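Local structure of GDSL-like protein (7BXD) at residues P152-P164 and H210-S222. The protein is probably an acyl-hydrolase of the GDSL-like, SGNH-hydrolase family that cleaves acyl ester bonds. Sequence-based numbering, arbitrary orientation.
Sequences PCKTSGKHEKDIP and HRELYMPDGLHYS
Lys-158 reaches across to Asp-217 and places NZ 2.8 Å from OD2, a salt bridge made on the anti lone pair of that oxygen. With CG anti to the backbone N (chi1 -165°) and an extended chain beyond it, the lysine lays CD and CE alongside the same oxygen. His-220 ND1 donates to the syn lone pair of Asp-217 OD2 at 2.7 Å, and that oxygen lies close to the plane of the His-220 ring. The other oxygen, OD1, receives the backbone N of Leu-219 from above the carboxylate plane, closing an Asx turn, and that of His-220 on its syn lone pair. Four donors thus hold the carboxylate and fix its rotation, an example of how a buried carboxylate is fixed by donors from its own turn and from a facing loop; an alanine in place of Asp-217 would probably leave the Lys-158 ammonium without its mate and the His-220 ring free to turn. The Asp-Gly-Leu-His sequence recalls the DxxH motif of SGNH hydrolases, in which Asp and His belong to the catalytic triad, so His-220 and Asp-217 are consistent with that pair.

One residue on, Gly-218 O is gripped twice: by Ser-156 N at 2.9 Å in the carbonyl plane, and by Thr-155 OG1 at 2.7 Å from above it. The same OG1 accepts from Gly-157 N in an ST turn. Beside it, Leu-219 packs CD1 against Thr-155 CB and sends CD2 to Ile-163 CD1, 3.7 Å away. One water joins Lys-154 O, Leu-219 O and Tyr-221 OH; another links Ser-156 OG and Gly-157 O to Arg-211 NH1.

The contact joins the loop leaving strand 146-150 to the turn between helices 208-213 and 223-240, with Ser-222 capping the latter. Tyr-221 and His-220 rest on helix 37-40, where His-220 touches Ser-37, while Ile-163 packs on helix 107-111.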
loop_
_atom_site.group_PDB
_atom_site.type_symbol
_atom_site.label_atom_id
_atom_site.label_comp_id
_atom_site.label_asym_id
_atom_site.label_seq_id
_atom_site.Cartn_x
_atom_site.Cartn_y
_atom_site.Cartn_z
ATOM N N PRO A 152 -3.477 4.023 1.151
ATOM C CA PRO A 152 -4.193 3.117 0.237
ATOM C C PRO A 152 -5.075 3.880 -0.724
ATOM O O PRO A 152 -5.782 4.826 -0.338
ATOM C CB PRO A 152 -5.046 2.254 1.192
ATOM C CG PRO A 152 -5.179 3.096 2.466
ATOM C CD PRO A 152 -3.835 3.796 2.563
ATOM N N CYS A 153 -5.053 3.453 -2.007
ATOM C CA CYS A 153 -5.866 4.138 -3.004
ATOM C C CYS A 153 -7.358 3.972 -2.719
ATOM O O CYS A 153 -7.807 3.005 -2.086
ATOM C CB CYS A 153 -5.558 3.600 -4.406
ATOM S SG CYS A 153 -3.916 4.167 -4.958
ATOM N N LYS A 154 -8.147 4.898 -3.263
ATOM C CA LYS A 154 -9.599 4.777 -3.198
ATOM C C LYS A 154 -10.105 3.608 -4.050
ATOM O O LYS A 154 -9.440 3.119 -4.976
ATOM C CB LYS A 154 -10.250 6.083 -3.638
ATOM C CG LYS A 154 -10.035 7.185 -2.596
ATOM C CD LYS A 154 -10.917 8.399 -2.842
ATOM C CE LYS A 154 -10.865 9.462 -1.727
ATOM N NZ LYS A 154 -9.553 10.189 -1.728
ATOM N N THR A 155 -11.326 3.193 -3.721
ATOM C CA THR A 155 -12.049 2.161 -4.445
ATOM C C THR A 155 -13.507 2.575 -4.531
ATOM O O THR A 155 -14.066 3.173 -3.600
ATOM C CB THR A 155 -11.931 0.790 -3.762
ATOM O OG1 THR A 155 -12.729 -0.172 -4.469
ATOM C CG2 THR A 155 -12.339 0.756 -2.299
ATOM N N SER A 156 -14.134 2.221 -5.643
ATOM C CA SER A 156 -15.575 2.389 -5.771
ATOM C C SER A 156 -16.353 1.192 -5.253
ATOM O O SER A 156 -17.579 1.177 -5.381
ATOM C CB SER A 156 -15.965 2.713 -7.215
ATOM O OG SER A 156 -15.440 1.747 -8.109
ATOM N N GLY A 157 -15.674 0.208 -4.674
ATOM C CA GLY A 157 -16.301 -0.939 -4.058
ATOM C C GLY A 157 -16.351 -2.148 -4.983
ATOM O O GLY A 157 -16.262 -2.053 -6.213
ATOM N N LYS A 158 -16.531 -3.310 -4.371
ATOM C CA LYS A 158 -16.711 -4.538 -5.140
ATOM C C LYS A 158 -17.644 -5.389 -4.277
ATOM O O LYS A 158 -17.238 -6.262 -3.518
ATOM C CB LYS A 158 -15.371 -5.208 -5.442
ATOM C CG LYS A 158 -15.445 -6.250 -6.515
ATOM C CD LYS A 158 -14.043 -6.660 -6.941
ATOM C CE LYS A 158 -14.115 -7.669 -8.023
ATOM N NZ LYS A 158 -12.766 -8.107 -8.353
ATOM N N HIS A 159 -18.937 -5.067 -4.351
ATOM C CA HIS A 159 -19.886 -5.607 -3.383
ATOM C C HIS A 159 -20.087 -7.102 -3.522
ATOM O O HIS A 159 -20.473 -7.751 -2.548
ATOM C CB HIS A 159 -21.220 -4.898 -3.503
ATOM C CG HIS A 159 -21.158 -3.469 -3.080
ATOM N ND1 HIS A 159 -22.119 -2.548 -3.436
ATOM C CD2 HIS A 159 -20.246 -2.797 -2.334
ATOM C CE1 HIS A 159 -21.806 -1.371 -2.922
ATOM N NE2 HIS A 159 -20.676 -1.496 -2.248
ATOM N N GLU A 160 -19.841 -7.667 -4.708
ATOM C CA GLU A 160 -19.953 -9.117 -4.833
ATOM C C GLU A 160 -18.874 -9.834 -4.035
ATOM O O GLU A 160 -19.001 -11.037 -3.775
ATOM C CB GLU A 160 -19.916 -9.540 -6.303
ATOM C CG GLU A 160 -18.552 -9.421 -6.943
ATOM C CD GLU A 160 -18.337 -8.077 -7.632
ATOM O OE1 GLU A 160 -18.905 -7.054 -7.173
ATOM O OE2 GLU A 160 -17.601 -8.052 -8.650
ATOM N N LYS A 161 -17.812 -9.122 -3.663
ATOM C CA LYS A 161 -16.829 -9.596 -2.707
ATOM C C LYS A 161 -16.995 -8.937 -1.350
ATOM O O LYS A 161 -16.109 -9.070 -0.508
ATOM C CB LYS A 161 -15.403 -9.387 -3.232
ATOM C CG LYS A 161 -15.177 -9.826 -4.684
ATOM C CD LYS A 161 -15.266 -11.334 -4.838
ATOM C CE LYS A 161 -14.594 -11.796 -6.127
ATOM N NZ LYS A 161 -14.353 -13.261 -6.114
ATOM N N ASP A 162 -18.123 -8.255 -1.114
ATOM C CA ASP A 162 -18.384 -7.575 0.168
ATOM C C ASP A 162 -17.312 -6.527 0.492
ATOM O O ASP A 162 -16.964 -6.304 1.655
ATOM C CB ASP A 162 -18.614 -8.561 1.330
ATOM C CG ASP A 162 -19.137 -7.875 2.608
ATOM O OD1 ASP A 162 -18.709 -8.261 3.717
ATOM O OD2 ASP A 162 -19.960 -6.939 2.510
ATOM N N ILE A 163 -16.802 -5.855 -0.531
ATOM C CA ILE A 163 -15.808 -4.796 -0.356
ATOM C C ILE A 163 -16.523 -3.451 -0.495
ATOM O O ILE A 163 -17.037 -3.151 -1.582
ATOM C CB ILE A 163 -14.673 -4.935 -1.384
ATOM C CG1 ILE A 163 -13.946 -6.284 -1.162
ATOM C CG2 ILE A 163 -13.750 -3.719 -1.297
ATOM C CD1 ILE A 163 -12.911 -6.646 -2.176
ATOM N N PRO A 164 -16.558 -2.617 0.544
ATOM C CA PRO A 164 -17.227 -1.310 0.436
ATOM C C PRO A 164 -16.412 -0.320 -0.385
ATOM O O PRO A 164 -15.184 -0.432 -0.514
ATOM C CB PRO A 164 -17.333 -0.834 1.890
ATOM C CG PRO A 164 -16.328 -1.615 2.641
ATOM C CD PRO A 164 -15.996 -2.858 1.884
ATOM N N HIS A 210 -12.042 6.232 -16.165
ATOM C CA HIS A 210 -10.908 5.632 -15.469
ATOM C C HIS A 210 -11.201 4.195 -15.075
ATOM O O HIS A 210 -10.287 3.366 -15.078
ATOM C CB HIS A 210 -10.475 6.459 -14.252
ATOM C CG HIS A 210 -9.713 7.691 -14.623
ATOM N ND1 HIS A 210 -9.101 8.503 -13.689
ATOM C CD2 HIS A 210 -9.484 8.249 -15.840
ATOM C CE1 HIS A 210 -8.487 9.481 -14.331
ATOM N NE2 HIS A 210 -8.714 9.360 -15.628
ATOM N N ARG A 211 -12.455 3.861 -14.738
ATOM C CA ARG A 211 -12.782 2.447 -14.571
ATOM C C ARG A 211 -12.462 1.679 -15.841
ATOM O O ARG A 211 -11.813 0.627 -15.798
ATOM C CB ARG A 211 -14.247 2.259 -14.174
ATOM C CG ARG A 211 -14.632 0.817 -13.888
ATOM C CD ARG A 211 -16.141 0.647 -13.700
ATOM N NE ARG A 211 -16.539 -0.743 -13.416
ATOM C CZ ARG A 211 -16.541 -1.275 -12.194
ATOM N NH1 ARG A 211 -16.191 -0.515 -11.178
ATOM N NH2 ARG A 211 -16.932 -2.532 -11.987
ATOM N N GLU A 212 -12.913 2.189 -16.982
ATOM C CA GLU A 212 -12.738 1.477 -18.242
ATOM C C GLU A 212 -11.272 1.297 -18.595
ATOM O O GLU A 212 -10.851 0.197 -18.977
ATOM C CB GLU A 212 -13.440 2.236 -19.358
ATOM C CG GLU A 212 -13.352 1.544 -20.702
ATOM C CD GLU A 212 -13.997 2.364 -21.805
ATOM O OE1 GLU A 212 -14.947 3.124 -21.498
ATOM O OE2 GLU A 212 -13.580 2.232 -22.983
ATOM N N LEU A 213 -10.474 2.368 -18.496
ATOM C CA LEU A 213 -9.080 2.312 -18.933
ATOM C C LEU A 213 -8.144 1.744 -17.877
ATOM O O LEU A 213 -7.162 1.079 -18.237
ATOM C CB LEU A 213 -8.568 3.702 -19.308
ATOM C CG LEU A 213 -9.256 4.344 -20.509
ATOM C CD1 LEU A 213 -8.682 5.753 -20.749
ATOM C CD2 LEU A 213 -9.229 3.458 -21.805
ATOM N N TYR A 214 -8.358 2.087 -16.600
ATOM C CA TYR A 214 -7.330 1.943 -15.585
ATOM C C TYR A 214 -7.714 1.055 -14.408
ATOM O O TYR A 214 -6.803 0.523 -13.765
ATOM C CB TYR A 214 -6.968 3.328 -15.042
ATOM C CG TYR A 214 -6.421 4.287 -16.082
ATOM C CD1 TYR A 214 -5.371 3.914 -16.948
ATOM C CD2 TYR A 214 -6.931 5.584 -16.193
ATOM C CE1 TYR A 214 -4.843 4.811 -17.867
ATOM C CE2 TYR A 214 -6.434 6.496 -17.110
ATOM C CZ TYR A 214 -5.380 6.103 -17.937
ATOM O OH TYR A 214 -4.875 7.054 -18.809
ATOM N N MET A 215 -9.002 0.943 -14.047
ATOM C CA MET A 215 -9.437 0.257 -12.816
ATOM C C MET A 215 -10.691 -0.556 -13.109
ATOM O O MET A 215 -11.795 -0.192 -12.692
ATOM C CB MET A 215 -9.712 1.247 -11.666
ATOM C CG MET A 215 -8.500 2.043 -11.259
ATOM S SD MET A 215 -8.800 3.123 -9.846
ATOM C CE MET A 215 -8.969 1.913 -8.525
ATOM N N PRO A 216 -10.548 -1.694 -13.804
ATOM C CA PRO A 216 -11.731 -2.348 -14.389
ATOM C C PRO A 216 -12.758 -2.775 -13.374
ATOM O O PRO A 216 -13.948 -2.790 -13.709
ATOM C CB PRO A 216 -11.136 -3.560 -15.129
ATOM C CG PRO A 216 -9.719 -3.178 -15.423
ATOM C CD PRO A 216 -9.283 -2.263 -14.313
ATOM N N ASP A 217 -12.357 -3.191 -12.171
ATOM C CA ASP A 217 -13.305 -3.585 -11.130
ATOM C C ASP A 217 -13.463 -2.507 -10.061
ATOM O O ASP A 217 -14.055 -2.784 -9.014
ATOM C CB ASP A 217 -12.904 -4.915 -10.481
ATOM C CG ASP A 217 -11.635 -4.814 -9.693
ATOM O OD1 ASP A 217 -10.939 -3.769 -9.772
ATOM O OD2 ASP A 217 -11.308 -5.789 -8.991
ATOM N N GLY A 218 -12.950 -1.294 -10.289
ATOM C CA GLY A 218 -13.081 -0.225 -9.314
ATOM C C GLY A 218 -12.179 -0.346 -8.103
ATOM O O GLY A 218 -12.372 0.409 -7.130
ATOM N N LEU A 219 -11.197 -1.255 -8.142
ATOM C CA LEU A 219 -10.362 -1.534 -6.975
ATOM C C LEU A 219 -8.935 -1.824 -7.415
ATOM O O LEU A 219 -7.977 -1.199 -6.932
ATOM C CB LEU A 219 -10.958 -2.701 -6.189
ATOM C CG LEU A 219 -10.112 -3.304 -5.061
ATOM C CD1 LEU A 219 -9.793 -2.230 -4.010
ATOM C CD2 LEU A 219 -10.859 -4.477 -4.428
ATOM N N HIS A 220 -8.784 -2.759 -8.347
ATOM C CA HIS A 220 -7.498 -3.108 -8.922
ATOM C C HIS A 220 -7.220 -2.275 -10.175
ATOM O O HIS A 220 -7.976 -1.362 -10.512
ATOM C CB HIS A 220 -7.485 -4.620 -9.165
ATOM C CG HIS A 220 -7.741 -5.387 -7.907
ATOM N ND1 HIS A 220 -8.958 -5.978 -7.622
ATOM C CD2 HIS A 220 -6.975 -5.559 -6.802
ATOM C CE1 HIS A 220 -8.907 -6.529 -6.422
ATOM N NE2 HIS A 220 -7.715 -6.296 -5.904
ATOM N N TYR A 221 -6.131 -2.583 -10.868
ATOM C CA TYR A 221 -5.654 -1.786 -11.984
ATOM C C TYR A 221 -5.393 -2.675 -13.189
ATOM O O TYR A 221 -4.896 -3.805 -13.058
ATOM C CB TYR A 221 -4.370 -0.965 -11.614
ATOM C CG TYR A 221 -4.642 0.000 -10.488
ATOM C CD1 TYR A 221 -4.699 -0.450 -9.159
ATOM C CD2 TYR A 221 -4.966 1.327 -10.742
ATOM C CE1 TYR A 221 -5.075 0.405 -8.121
ATOM C CE2 TYR A 221 -5.320 2.198 -9.707
ATOM C CZ TYR A 221 -5.398 1.712 -8.399
ATOM O OH TYR A 221 -5.825 2.563 -7.394
ATOM N N SER A 222 -5.707 -2.143 -14.369
ATOM C CA SER A 222 -5.286 -2.782 -15.612
ATOM C C SER A 222 -3.788 -2.565 -15.818
ATOM O O SER A 222 -3.161 -1.767 -15.124
ATOM C CB SER A 222 -6.041 -2.136 -16.766
ATOM O OG SER A 222 -5.648 -0.758 -16.822
HETATM O O HOH W 1 -7.466 1.149 -5.605
HETATM O O HOH W 2 -16.844 -0.585 -8.324
#